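Local structure of mitogen-activated protein kinase, putative (Map kinase-like protein) (Leishmania major, 3PG1) at residues 294-297 against 298-302; 212-215 against 216-219. The protein probably phosphorylates serine and threonine residues of target proteins with ATP, as a kinase of the MAP kinase family. All blocks are in the same frame, centred on the assembly; numbering follows the deposited sequence. Where two conformers were deposited one is given.

Interaction 1 of 2, residues 294-297 against 298-302; sequences LDLI and AKMLE
Backbone bonds from Ala298 N to Leu294 O (2.9 Å), Lys299 N to Asp295 O, Met300 N to Leu296 O and Leu301 N to Ile297 O make the last turns of helix 291-300, the αH helix of the protein kinase C-lobe; Leu301 is the first residue to depart from helical backbone angles. One turn apart on the partly exposed face, Asp295 and Lys299 form an i to i+4 salt bridge. In Asp295 CG lies opposite the backbone N (chi1 -177°), which brings the carboxylate alongside the end of the Lys299 chain. That chain, extended beyond CG, runs past Asp295 O, and Lys299 NZ meets the syn lone pair of Asp295 OD2 at 2.7 Å. The same OD2 is hydrogen-bonded to His317 NE2, a second partner that should limit rotation of the carboxylate. On the buried flank Leu296 and Met300 lie across each other, Leu296 CG 3.8 Å from Met300 SD and Leu296 CD1 3.9 Å from Met300 CG. Trp282 covers Ile297 and Ala298, while Ile297 and Leu301 point the same way, side by side, with Ile297 CG2 3.7 Å from Leu301 CD1.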
# COMPACT_ATOMS: atom_id res chain seq x y z
N LEU A 294 -13.00 -11.82 16.61
CA LEU A 294 -12.14 -13.00 16.44
C LEU A 294 -12.53 -13.83 15.24
O LEU A 294 -11.66 -14.36 14.56
CB LEU A 294 -12.13 -13.90 17.67
CG LEU A 294 -11.28 -13.45 18.84
CD1 LEU A 294 -11.57 -14.33 20.06
CD2 LEU A 294 -9.80 -13.45 18.47
N ASP A 295 -13.85 -14.02 15.05
CA ASP A 295 -14.44 -14.76 13.95
C ASP A 295 -13.99 -14.15 12.63
O ASP A 295 -13.54 -14.87 11.74
CB ASP A 295 -15.97 -14.76 14.06
CG ASP A 295 -16.60 -15.59 12.96
OD1 ASP A 295 -16.51 -16.84 13.03
OD2 ASP A 295 -17.04 -14.99 11.95
N LEU A 296 -14.03 -12.81 12.51
CA LEU A 296 -13.56 -12.18 11.27
C LEU A 296 -12.03 -12.33 11.10
O LEU A 296 -11.58 -12.72 10.03
CB LEU A 296 -13.98 -10.69 11.23
CG LEU A 296 -13.38 -9.88 10.06
CD1 LEU A 296 -13.80 -10.50 8.65
CD2 LEU A 296 -13.81 -8.38 10.16
N ILE A 297 -11.25 -12.06 12.14
CA ILE A 297 -9.78 -12.22 12.06
C ILE A 297 -9.43 -13.62 11.58
O ILE A 297 -8.59 -13.77 10.70
CB ILE A 297 -9.10 -11.94 13.44
CG1 ILE A 297 -9.18 -10.47 13.79
CG2 ILE A 297 -7.61 -12.44 13.45
CD1 ILE A 297 -8.85 -10.16 15.30
N ALA A 298 -10.06 -14.65 12.16
CA ALA A 298 -9.76 -16.07 11.78
C ALA A 298 -10.09 -16.31 10.28
O ALA A 298 -9.37 -17.02 9.60
CB ALA A 298 -10.59 -17.02 12.65
N LYS A 299 -11.14 -15.67 9.78
CA LYS A 299 -11.50 -15.79 8.35
C LYS A 299 -10.58 -15.06 7.41
O LYS A 299 -10.37 -15.50 6.29
CB LYS A 299 -12.94 -15.39 8.14
CG LYS A 299 -13.87 -16.46 8.77
CD LYS A 299 -15.31 -15.97 8.94
CE LYS A 299 -16.10 -17.12 9.57
NZ LYS A 299 -17.50 -16.70 9.94
N MET A 300 -10.01 -13.93 7.85
CA MET A 300 -9.03 -13.19 7.05
C MET A 300 -7.71 -13.95 7.05
O MET A 300 -6.91 -13.77 6.14
CB MET A 300 -8.77 -11.79 7.64
CG MET A 300 -10.06 -10.94 7.65
SD MET A 300 -9.91 -9.41 8.63
CE MET A 300 -9.24 -8.40 7.49
N LEU A 301 -7.43 -14.67 8.14
CA LEU A 301 -6.12 -15.35 8.26
C LEU A 301 -6.21 -16.83 7.92
O LEU A 301 -5.62 -17.66 8.62
CB LEU A 301 -5.50 -15.09 9.65
CG LEU A 301 -5.16 -13.60 9.97
CD1 LEU A 301 -4.69 -13.45 11.39
CD2 LEU A 301 -4.13 -13.03 8.99
N GLU A 302 -6.94 -17.17 6.83
CA GLU A 302 -6.97 -18.54 6.34
C GLU A 302 -5.67 -18.74 5.60
O GLU A 302 -5.35 -17.93 4.73
CB GLU A 302 -8.15 -18.80 5.35
CG GLU A 302 -9.41 -19.14 6.10
CD GLU A 302 -9.50 -20.53 6.70
OE1 GLU A 302 -8.64 -21.39 6.41
OE2 GLU A 302 -10.48 -20.76 7.43

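Interaction 2 of 2, residues 212-215 against 216-219; sequences TKLV and DMWS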
# COMPACT_ATOMS: atom_id res chain seq x y z
N THR A 212 -3.01 -13.59 -5.80
CA THR A 212 -4.13 -12.74 -6.22
C THR A 212 -4.39 -11.63 -5.19
O THR A 212 -3.66 -11.50 -4.22
CB THR A 212 -5.40 -13.62 -6.45
OG1 THR A 212 -5.96 -14.04 -5.18
CG2 THR A 212 -5.15 -14.84 -7.37
N LYS A 213 -5.50 -10.90 -5.37
CA LYS A 213 -5.93 -9.83 -4.44
C LYS A 213 -6.13 -10.36 -3.01
O LYS A 213 -6.04 -9.58 -2.06
CB LYS A 213 -7.23 -9.17 -4.97
CG LYS A 213 -8.39 -10.14 -5.08
CD LYS A 213 -9.54 -9.40 -5.82
CE LYS A 213 -10.70 -10.28 -6.14
NZ LYS A 213 -11.66 -9.59 -7.04
N LEU A 214 -6.35 -11.70 -2.85
CA LEU A 214 -6.43 -12.27 -1.49
C LEU A 214 -5.21 -12.12 -0.61
O LEU A 214 -5.33 -12.13 0.62
CB LEU A 214 -6.89 -13.72 -1.53
CG LEU A 214 -8.39 -13.71 -1.86
CD1 LEU A 214 -8.78 -14.90 -2.56
CD2 LEU A 214 -9.21 -13.33 -0.61
N VAL A 215 -4.04 -11.84 -1.22
CA VAL A 215 -2.86 -11.56 -0.37
C VAL A 215 -3.13 -10.33 0.54
O VAL A 215 -2.63 -10.25 1.68
CB VAL A 215 -1.53 -11.42 -1.15
CG1 VAL A 215 -1.22 -12.68 -1.96
CG2 VAL A 215 -1.48 -10.14 -2.00
N ASP A 216 -3.89 -9.35 0.01
CA ASP A 216 -4.20 -8.13 0.78
C ASP A 216 -5.08 -8.39 1.97
O ASP A 216 -4.97 -7.66 2.97
CB ASP A 216 -4.82 -7.02 -0.10
CG ASP A 216 -3.86 -6.49 -1.16
OD1 ASP A 216 -4.35 -5.92 -2.16
OD2 ASP A 216 -2.62 -6.63 -0.97
N MET A 217 -5.97 -9.40 1.87
CA MET A 217 -6.89 -9.78 2.94
C MET A 217 -6.09 -10.37 4.11
O MET A 217 -6.43 -10.13 5.27
CB MET A 217 -7.98 -10.75 2.43
CG MET A 217 -9.08 -10.06 1.64
SD MET A 217 -9.75 -8.58 2.45
CE MET A 217 -10.60 -9.34 3.83
N TRP A 218 -5.00 -11.10 3.81
CA TRP A 218 -4.10 -11.65 4.82
C TRP A 218 -3.41 -10.49 5.56
O TRP A 218 -3.38 -10.50 6.78
CB TRP A 218 -3.00 -12.56 4.20
CG TRP A 218 -2.07 -13.07 5.28
CD1 TRP A 218 -0.94 -12.47 5.75
CD2 TRP A 218 -2.21 -14.29 6.01
NE1 TRP A 218 -0.36 -13.25 6.73
CE2 TRP A 218 -1.11 -14.38 6.90
CE3 TRP A 218 -3.15 -15.33 5.99
CZ2 TRP A 218 -0.96 -15.44 7.80
CZ3 TRP A 218 -2.96 -16.43 6.82
CH2 TRP A 218 -1.90 -16.45 7.76
N SER A 219 -2.86 -9.52 4.81
CA SER A 219 -2.19 -8.36 5.43
C SER A 219 -3.14 -7.57 6.34
O SER A 219 -2.76 -7.14 7.45
CB SER A 219 -1.59 -7.43 4.38
OG SER A 219 -0.79 -8.15 3.45
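Residues 212-219 lead into the αF helix of the protein kinase fold, the helix that runs through the C-lobe core, and include its Asp-x-Trp-Ser signature, Asp216 to Ser219. Asp216 N bonds to Lys213 O at 3.0 Å, standing well above the carbonyl plane, and Ser219 N reaches Val215 O at 3.2 Å on a nearly straight path (164°), an ordinary helical bond. Between them Leu214 O is shared: Met217 N and Trp218 N both give it weak bonds. Before the turn that leads into the helix, Thr212 OG1 takes a weak capping bond from Leu214 N at 3.3 Å, and Thr212 O receives Val215 N. The Asp216 carboxylate touches Val215 CG2 with OD2 at 3.8 Å, but its main bonds lie elsewhere: OD1 accepts from His157 N and is bonded to His151 NE2, and OD2 accepts from Arg158 N. This buried acid thus holds the backbone of the His-Arg-Asp motif of the catalytic loop, as in other protein kinases. Ser219 OG, bonded to Tyr199 O, ties the helix to the segment before helix 202-205. Across the helix surface Leu214 CD2 meets Met217 CG at 4.0 Å. Around this turn, helix 133-152 packs on Asp216 and Met217, helix 202-205 on Val215 and Trp218, and helix 311-315 on Met217.

Interactions 1 and 2 belong to two helices of the C-lobe that pack directly on each other, with centres about 13 Å apart. The end of helix 291-300 meets the start of helix 214-229: Leu301 CD2 lies 3.4 Å from Trp218 O, and Met300 CB 3.7 Å from Met217 O. The Trp218 ring carries the contact further, CZ3 standing 3.5 Å from Glu302 O. Besides this packing, Arg308 bridges the two contacts, its NE bonded to Glu302 O and its NH1 to Leu214 O. Interaction 2 reaches the catalytic loop through Asp216, whereas interaction 1 lies further from the centre of the chain.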